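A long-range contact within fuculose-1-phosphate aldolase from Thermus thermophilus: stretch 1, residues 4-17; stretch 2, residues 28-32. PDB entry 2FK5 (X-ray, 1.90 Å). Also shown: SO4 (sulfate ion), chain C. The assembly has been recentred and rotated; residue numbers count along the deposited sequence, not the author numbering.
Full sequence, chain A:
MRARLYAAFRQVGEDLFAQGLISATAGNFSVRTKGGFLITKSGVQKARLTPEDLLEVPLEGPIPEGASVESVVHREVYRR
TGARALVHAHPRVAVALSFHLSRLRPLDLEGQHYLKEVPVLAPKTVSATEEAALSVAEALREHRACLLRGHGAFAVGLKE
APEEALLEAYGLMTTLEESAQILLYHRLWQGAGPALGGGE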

ATOM      1  N   ARG A   4      -9.922   5.924  18.210  1.00 33.88           N
ATOM      2  CA  ARG A   4      -8.823   4.992  18.395  1.00 31.27           C
ATOM      3  C   ARG A   4      -9.271   3.540  18.176  1.00 34.21           C
ATOM      4  O   ARG A   4      -8.561   2.756  17.544  1.00 35.40           O
ATOM      5  CB  ARG A   4      -8.242   5.152  19.798  1.00 27.78           C
ATOM      6  CG  ARG A   4      -7.040   4.266  20.057  1.00 40.99           C
ATOM      7  CD  ARG A   4      -6.385   4.573  21.390  1.00 46.52           C
ATOM      8  NH2 ARG A   4      -3.076   3.020  21.083  1.00 55.72           N
ATOM      9  N   LEU A   5     -10.441   3.183  18.697  1.00 29.00           N
ATOM     10  CA  LEU A   5     -10.950   1.826  18.530  1.00 28.72           C
ATOM     11  C   LEU A   5     -11.285   1.616  17.064  1.00 32.73           C
ATOM     12  O   LEU A   5     -11.021   0.552  16.512  1.00 30.01           O
ATOM     13  CB  LEU A   5     -12.195   1.590  19.399  1.00 26.41           C
ATOM     14  CG  LEU A   5     -12.780   0.173  19.317  1.00 30.40           C
ATOM     15  CD1 LEU A   5     -11.695  -0.856  19.671  1.00 24.11           C
ATOM     16  CD2 LEU A   5     -13.976   0.047  20.258  1.00 34.22           C
ATOM     17  N   TYR A   6     -11.866   2.629  16.424  1.00 28.64           N
ATOM     18  CA  TYR A   6     -12.184   2.517  15.004  1.00 35.33           C
ATOM     19  C   TYR A   6     -10.890   2.261  14.242  1.00 32.43           C
ATOM     20  O   TYR A   6     -10.844   1.454  13.313  1.00 31.01           O
ATOM     21  CB  TYR A   6     -12.804   3.808  14.455  1.00 33.63           C
ATOM     22  CG  TYR A   6     -12.716   3.880  12.940  1.00 43.05           C
ATOM     23  CD1 TYR A   6     -13.315   2.903  12.143  1.00 39.61           C
ATOM     24  CD2 TYR A   6     -11.978   4.884  12.305  1.00 38.48           C
ATOM     25  CE1 TYR A   6     -13.177   2.913  10.756  1.00 41.20           C
ATOM     26  CE2 TYR A   6     -11.833   4.905  10.916  1.00 34.28           C
ATOM     27  CZ  TYR A   6     -12.435   3.915  10.148  1.00 40.37           C
ATOM     28  OH  TYR A   6     -12.286   3.903   8.777  1.00 36.84           O
ATOM     29  N   ALA A   7      -9.849   2.978  14.642  1.00 32.87           N
ATOM     30  CA  ALA A   7      -8.546   2.869  14.012  1.00 38.86           C
ATOM     31  C   ALA A   7      -8.059   1.435  14.082  1.00 31.71           C
ATOM     32  O   ALA A   7      -7.565   0.895  13.097  1.00 33.80           O
ATOM     33  CB  ALA A   7      -7.553   3.789  14.704  1.00 29.42           C
ATOM     34  N   ALA A   8      -8.206   0.823  15.253  1.00 29.10           N
ATOM     35  CA  ALA A   8      -7.773  -0.556  15.447  1.00 30.71           C
ATOM     36  C   ALA A   8      -8.519  -1.500  14.510  1.00 22.74           C
ATOM     37  O   ALA A   8      -7.911  -2.413  13.946  1.00 26.44           O
ATOM     38  CB  ALA A   8      -7.971  -0.976  16.897  1.00 35.93           C
ATOM     39  N   PHE A   9      -9.829  -1.295  14.349  1.00 23.14           N
ATOM     40  CA  PHE A   9     -10.621  -2.138  13.442  1.00 24.82           C
ATOM     41  C   PHE A   9     -10.140  -1.902  12.016  1.00 26.09           C
ATOM     42  O   PHE A   9      -9.972  -2.835  11.232  1.00 25.33           O
ATOM     43  CB  PHE A   9     -12.110  -1.770  13.477  1.00 23.98           C
ATOM     44  CG  PHE A   9     -12.892  -2.457  14.563  1.00 22.36           C
ATOM     45  CD1 PHE A   9     -12.768  -2.058  15.893  1.00 23.81           C
ATOM     46  CD2 PHE A   9     -13.761  -3.498  14.249  1.00 28.01           C
ATOM     47  CE1 PHE A   9     -13.504  -2.686  16.899  1.00 24.86           C
ATOM     48  CE2 PHE A   9     -14.500  -4.132  15.244  1.00 30.14           C
ATOM     49  CZ  PHE A   9     -14.371  -3.725  16.572  1.00 26.56           C
ATOM     50  N   ARG A  10      -9.952  -0.633  11.680  1.00 24.48           N
ATOM     51  CA  ARG A  10      -9.519  -0.264  10.344  1.00 26.23           C
ATOM     52  C   ARG A  10      -8.173  -0.885  10.009  1.00 22.80           C
ATOM     53  O   ARG A  10      -7.992  -1.450   8.937  1.00 24.68           O
ATOM     54  CB  ARG A  10      -9.428   1.256  10.223  1.00 26.68           C
ATOM     55  CG  ARG A  10      -9.030   1.722   8.843  1.00 36.35           C
ATOM     56  CD  ARG A  10      -9.033   3.242   8.764  1.00 42.07           C
ATOM     57  NE  ARG A  10      -8.619   3.705   7.445  1.00 40.91           N
ATOM     58  CZ  ARG A  10      -8.384   4.977   7.138  1.00 44.51           C
ATOM     59  NH1 ARG A  10      -8.009   5.291   5.906  1.00 50.69           N
ATOM     60  N   GLN A  11      -7.240  -0.773  10.942  1.00 22.34           N
ATOM     61  CA  GLN A  11      -5.902  -1.304  10.766  1.00 26.39           C
ATOM     62  C   GLN A  11      -5.888  -2.827  10.676  1.00 24.29           C
ATOM     63  O   GLN A  11      -5.175  -3.401   9.858  1.00 22.17           O
ATOM     64  CB  GLN A  11      -5.031  -0.830  11.925  1.00 25.27           C
ATOM     65  CG  GLN A  11      -3.678  -1.490  12.026  1.00 32.41           C
ATOM     66  CD  GLN A  11      -2.868  -0.924  13.173  1.00 45.99           C
ATOM     67  OE1 GLN A  11      -2.006  -1.600  13.735  1.00 48.79           O
ATOM     68  NE2 GLN A  11      -3.136   0.333  13.520  1.00 47.65           N
ATOM     69  N   VAL A  12      -6.676  -3.483  11.524  1.00 19.01           N
ATOM     70  CA  VAL A  12      -6.730  -4.941  11.506  1.00 16.60           C
ATOM     71  C   VAL A  12      -7.269  -5.406  10.160  1.00 19.36           C
ATOM     72  O   VAL A  12      -6.741  -6.346   9.566  1.00 23.39           O
ATOM     73  CB  VAL A  12      -7.602  -5.481  12.674  1.00 19.98           C
ATOM     74  CG1 VAL A  12      -8.017  -6.925  12.400  1.00 20.24           C
ATOM     75  CG2 VAL A  12      -6.807  -5.417  13.971  1.00 19.82           C
ATOM     76  N   GLY A  13      -8.302  -4.729   9.664  1.00 22.20           N
ATOM     77  CA  GLY A  13      -8.850  -5.080   8.365  1.00 25.54           C
ATOM     78  C   GLY A  13      -7.831  -4.865   7.247  1.00 27.10           C
ATOM     79  O   GLY A  13      -7.624  -5.733   6.397  1.00 22.66           O
ATOM     80  N   GLU A  14      -7.176  -3.706   7.247  1.00 24.59           N
ATOM     81  CA  GLU A  14      -6.175  -3.415   6.218  1.00 21.10           C
ATOM     82  C   GLU A  14      -5.023  -4.412   6.234  1.00 22.58           C
ATOM     83  O   GLU A  14      -4.563  -4.872   5.184  1.00 24.67           O
ATOM     84  CB  GLU A  14      -5.583  -2.014   6.406  1.00 25.88           C
ATOM     85  CG  GLU A  14      -6.585  -0.880   6.284  1.00 34.72           C
ATOM     86  CD  GLU A  14      -5.914   0.484   6.261  1.00 48.65           C
ATOM     87  OE1 GLU A  14      -4.884   0.658   6.945  1.00 47.31           O
ATOM     88  OE2 GLU A  14      -6.426   1.384   5.565  1.00 51.03           O
ATOM     89  N   ASP A  15      -4.546  -4.737   7.428  1.00 23.82           N
ATOM     90  CA  ASP A  15      -3.421  -5.649   7.554  1.00 23.16           C
ATOM     91  C   ASP A  15      -3.772  -7.099   7.222  1.00 27.42           C
ATOM     92  O   ASP A  15      -2.964  -7.803   6.619  1.00 30.21           O
ATOM     93  CB  ASP A  15      -2.812  -5.520   8.951  1.00 22.49           C
ATOM     94  CG  ASP A  15      -2.069  -4.195   9.142  1.00 31.98           C
ATOM     95  OD1 ASP A  15      -1.667  -3.888  10.281  1.00 25.67           O
ATOM     96  OD2 ASP A  15      -1.880  -3.459   8.151  1.00 25.52           O
ATOM     97  N   LEU A  16      -4.966  -7.550   7.603  1.00 27.28           N
ATOM     98  CA  LEU A  16      -5.378  -8.922   7.286  1.00 22.26           C
ATOM     99  C   LEU A  16      -5.490  -9.055   5.770  1.00 33.93           C
ATOM    100  O   LEU A  16      -5.063 -10.052   5.185  1.00 33.15           O
ATOM    101  CB  LEU A  16      -6.728  -9.245   7.927  1.00 23.30           C
ATOM    102  CG  LEU A  16      -6.772  -9.523   9.434  1.00 27.63           C
ATOM    103  CD1 LEU A  16      -8.222  -9.706   9.851  1.00 27.83           C
ATOM    104  CD2 LEU A  16      -5.965 -10.780   9.773  1.00 25.05           C
ATOM    105  N   PHE A  17      -6.072  -8.039   5.141  1.00 29.11           N
ATOM    106  CA  PHE A  17      -6.227  -8.033   3.687  1.00 31.36           C
ATOM    107  C   PHE A  17      -4.867  -8.069   3.000  1.00 32.19           C
ATOM    108  O   PHE A  17      -4.619  -8.897   2.121  1.00 41.51           O
ATOM    109  CB  PHE A  17      -6.970  -6.777   3.243  1.00 35.60           C
ATOM    110  CG  PHE A  17      -7.049  -6.620   1.752  1.00 44.04           C
ATOM    111  CD1 PHE A  17      -8.041  -7.266   1.022  1.00 46.44           C
ATOM    112  CD2 PHE A  17      -6.116  -5.845   1.073  1.00 38.62           C
ATOM    113  CE1 PHE A  17      -8.100  -7.141  -0.365  1.00 51.81           C
ATOM    114  CE2 PHE A  17      -6.166  -5.715  -0.312  1.00 49.61           C
ATOM    115  CZ  PHE A  17      -7.162  -6.363  -1.031  1.00 36.30           C
ATOM    116  N   ASN A  28     -14.616 -11.433   9.763  1.00 27.65           N
ATOM    117  CA  ASN A  28     -15.249 -10.436  10.606  1.00 25.65           C
ATOM    118  C   ASN A  28     -14.527 -10.370  11.936  1.00 25.96           C
ATOM    119  O   ASN A  28     -13.853 -11.319  12.334  1.00 22.70           O
ATOM    120  CB  ASN A  28     -16.724 -10.793  10.809  1.00 26.17           C
ATOM    121  CG  ASN A  28     -16.943 -12.279  10.960  1.00 27.91           C
ATOM    122  OD1 ASN A  28     -16.593 -12.869  11.980  1.00 31.45           O
ATOM    123  ND2 ASN A  28     -17.512 -12.902   9.928  1.00 26.38           N
ATOM    124  N   PHE A  29     -14.633  -9.239  12.619  1.00 19.10           N
ATOM    125  CA  PHE A  29     -13.996  -9.131  13.915  1.00 22.99           C
ATOM    126  C   PHE A  29     -14.802  -8.267  14.841  1.00 21.54           C
ATOM    127  O   PHE A  29     -15.609  -7.453  14.400  1.00 24.20           O
ATOM    128  CB  PHE A  29     -12.551  -8.626  13.813  1.00 32.96           C
ATOM    129  CG  PHE A  29     -12.279  -7.767  12.622  1.00 28.26           C
ATOM    130  CD1 PHE A  29     -12.210  -6.382  12.745  1.00 36.85           C
ATOM    131  CD2 PHE A  29     -12.043  -8.348  11.379  1.00 29.94           C
ATOM    132  CE1 PHE A  29     -11.904  -5.589  11.637  1.00 29.10           C
ATOM    133  CE2 PHE A  29     -11.740  -7.567  10.272  1.00 34.10           C
ATOM    134  CZ  PHE A  29     -11.668  -6.187  10.403  1.00 27.13           C
ATOM    135  N   SER A  30     -14.573  -8.462  16.131  1.00 20.94           N
ATOM    136  CA  SER A  30     -15.315  -7.738  17.148  1.00 24.25           C
ATOM    137  C   SER A  30     -14.519  -7.575  18.423  1.00 23.46           C
ATOM    138  O   SER A  30     -13.462  -8.197  18.607  1.00 23.16           O
ATOM    139  CB  SER A  30     -16.575  -8.522  17.490  1.00 23.92           C
ATOM    140  OG  SER A  30     -16.205  -9.777  18.058  1.00 23.09           O
ATOM    141  N   VAL A  31     -15.050  -6.736  19.313  1.00 22.65           N
ATOM    142  CA  VAL A  31     -14.453  -6.519  20.619  1.00 21.80           C
ATOM    143  C   VAL A  31     -15.609  -6.494  21.627  1.00 21.95           C
ATOM    144  O   VAL A  31     -16.724  -6.105  21.296  1.00 20.89           O
ATOM    145  CB  VAL A  31     -13.677  -5.178  20.718  1.00 27.55           C
ATOM    146  CG1 VAL A  31     -12.531  -5.172  19.719  1.00 22.73           C
ATOM    147  CG2 VAL A  31     -14.616  -4.004  20.474  1.00 26.06           C
ATOM    148  N   ARG A  32     -15.326  -6.937  22.838  1.00 24.67           N
ATOM    149  CA  ARG A  32     -16.322  -6.962  23.910  1.00 28.05           C
ATOM    150  C   ARG A  32     -16.499  -5.524  24.385  1.00 30.92           C
ATOM    151  O   ARG A  32     -15.522  -4.777  24.481  1.00 27.78           O
ATOM    152  CB  ARG A  32     -15.800  -7.815  25.067  1.00 27.79           C
ATOM    153  CG  ARG A  32     -16.778  -8.045  26.214  1.00 31.38           C
ATOM    154  CD  ARG A  32     -17.754  -9.170  25.894  1.00 34.65           C
ATOM    155  NE  ARG A  32     -18.421  -9.639  27.106  1.00 42.28           N
ATOM    156  CZ  ARG A  32     -19.465  -9.040  27.663  1.00 40.95           C
ATOM    157  NH1 ARG A  32     -19.975  -7.951  27.108  1.00 29.35           N
ATOM    158  NH2 ARG A  32     -19.976  -9.509  28.794  1.00 35.42           N
TER
HETATM  159  S   SO4 C1001     -19.890 -11.218   6.950  1.00 40.67           S
HETATM  160  O1  SO4 C1001     -19.246 -10.961   8.309  1.00 39.01           O
HETATM  161  O2  SO4 C1001     -21.397 -11.290   7.176  1.00 41.89           O
HETATM  162  O3  SO4 C1001     -19.650 -10.082   6.142  1.00 43.55           O
HETATM  163  O4  SO4 C1001     -19.500 -12.541   6.610  1.00 46.78           O

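The contact joins a helix, residues 4-17, to a strand, residues 28-32, and its framework can be stated in three numbers. The two axes come within 10.0 Å of each other, their N-to-C directions lie 152° apart, so the segments run roughly antiparallel, and together they bury 320 Å² of surface. The backbones are closest in register at F9 and F29, whose CA atoms are 7.8 Å apart. That spacing leaves room for side chains between the main chains, and no hydrogen bond or salt bridge crosses the gap.

Aromatic contact dominates the interface. F29 gives up 110 Å² to the helix and F9 81 Å² to the strand, the two largest shares. Their rings meet obliquely, with centroids 5.9 Å apart and planes inclined at 37°, a geometry that fits neither a stack nor an edge-to-face pair. The approach is nonetheless close, with F9 CD2 lying 3.6 Å from F29 CD1. The CA-to-CB bond of F29 points toward the helix, whereas that of F9 points sideways; chi1 of -86° (m) accompanies a ring whose end comes nearer to the strand. F29 has a chi1 of 27°, between the usual wells.

The clearest directional feature is a CH-pi contact. V12 CG1 stands 4.1 Å from the centroid of the F29 ring and only 5° off the ring normal, so the methyl group sits almost squarely over one face of the ring.

Purely apolar packing extends the contact along both elements. Near the start of the helix segment, L5 CD2 lies 4.1 Å from V31 CG2, while F9 CE1 lies 3.9 Å from V31 CG1. V31, with 52 Å² covered, packs against both residues: F9 CE1 is nearly as close to V31 CG2 (4.0 Å) as to V31 CG1. Farther along the helix, L16 CD1 reaches F29 CE2 at 4.1 Å. The antiparallel sense of the elements explains this order: the early helix residue L5 meets V31, late in the strand, and the later residue L16 meets F29.

Side chains also pack against backbone. F29 CE1 is 3.4 Å from F9 O, but this carbonyl already accepts the helical hydrogen bond from G13 N, with the N of G13 and the O of F9 3.0 Å apart. The ring thus packs beside an atom whose polar needs are met within the helix. At G13, CA is 3.6 Å from F29 CZ, and a CB built with ideal geometry would be 3.4 Å from that same CZ, a tight fit. The absence of a side chain lets the ring approach the helix backbone here. In the reverse direction, F9 CE2 lies 4.2 Å from S30 CA.

Strand alternation accounts for the remaining pattern. F29 and V31 point toward the helix, whereas N28 and S30 point away. N28 ND2 donates a hydrogen bond to sulfate O1 at 3.1 Å, with an N-H...acceptor angle of 144°; this lies outside the helix contact.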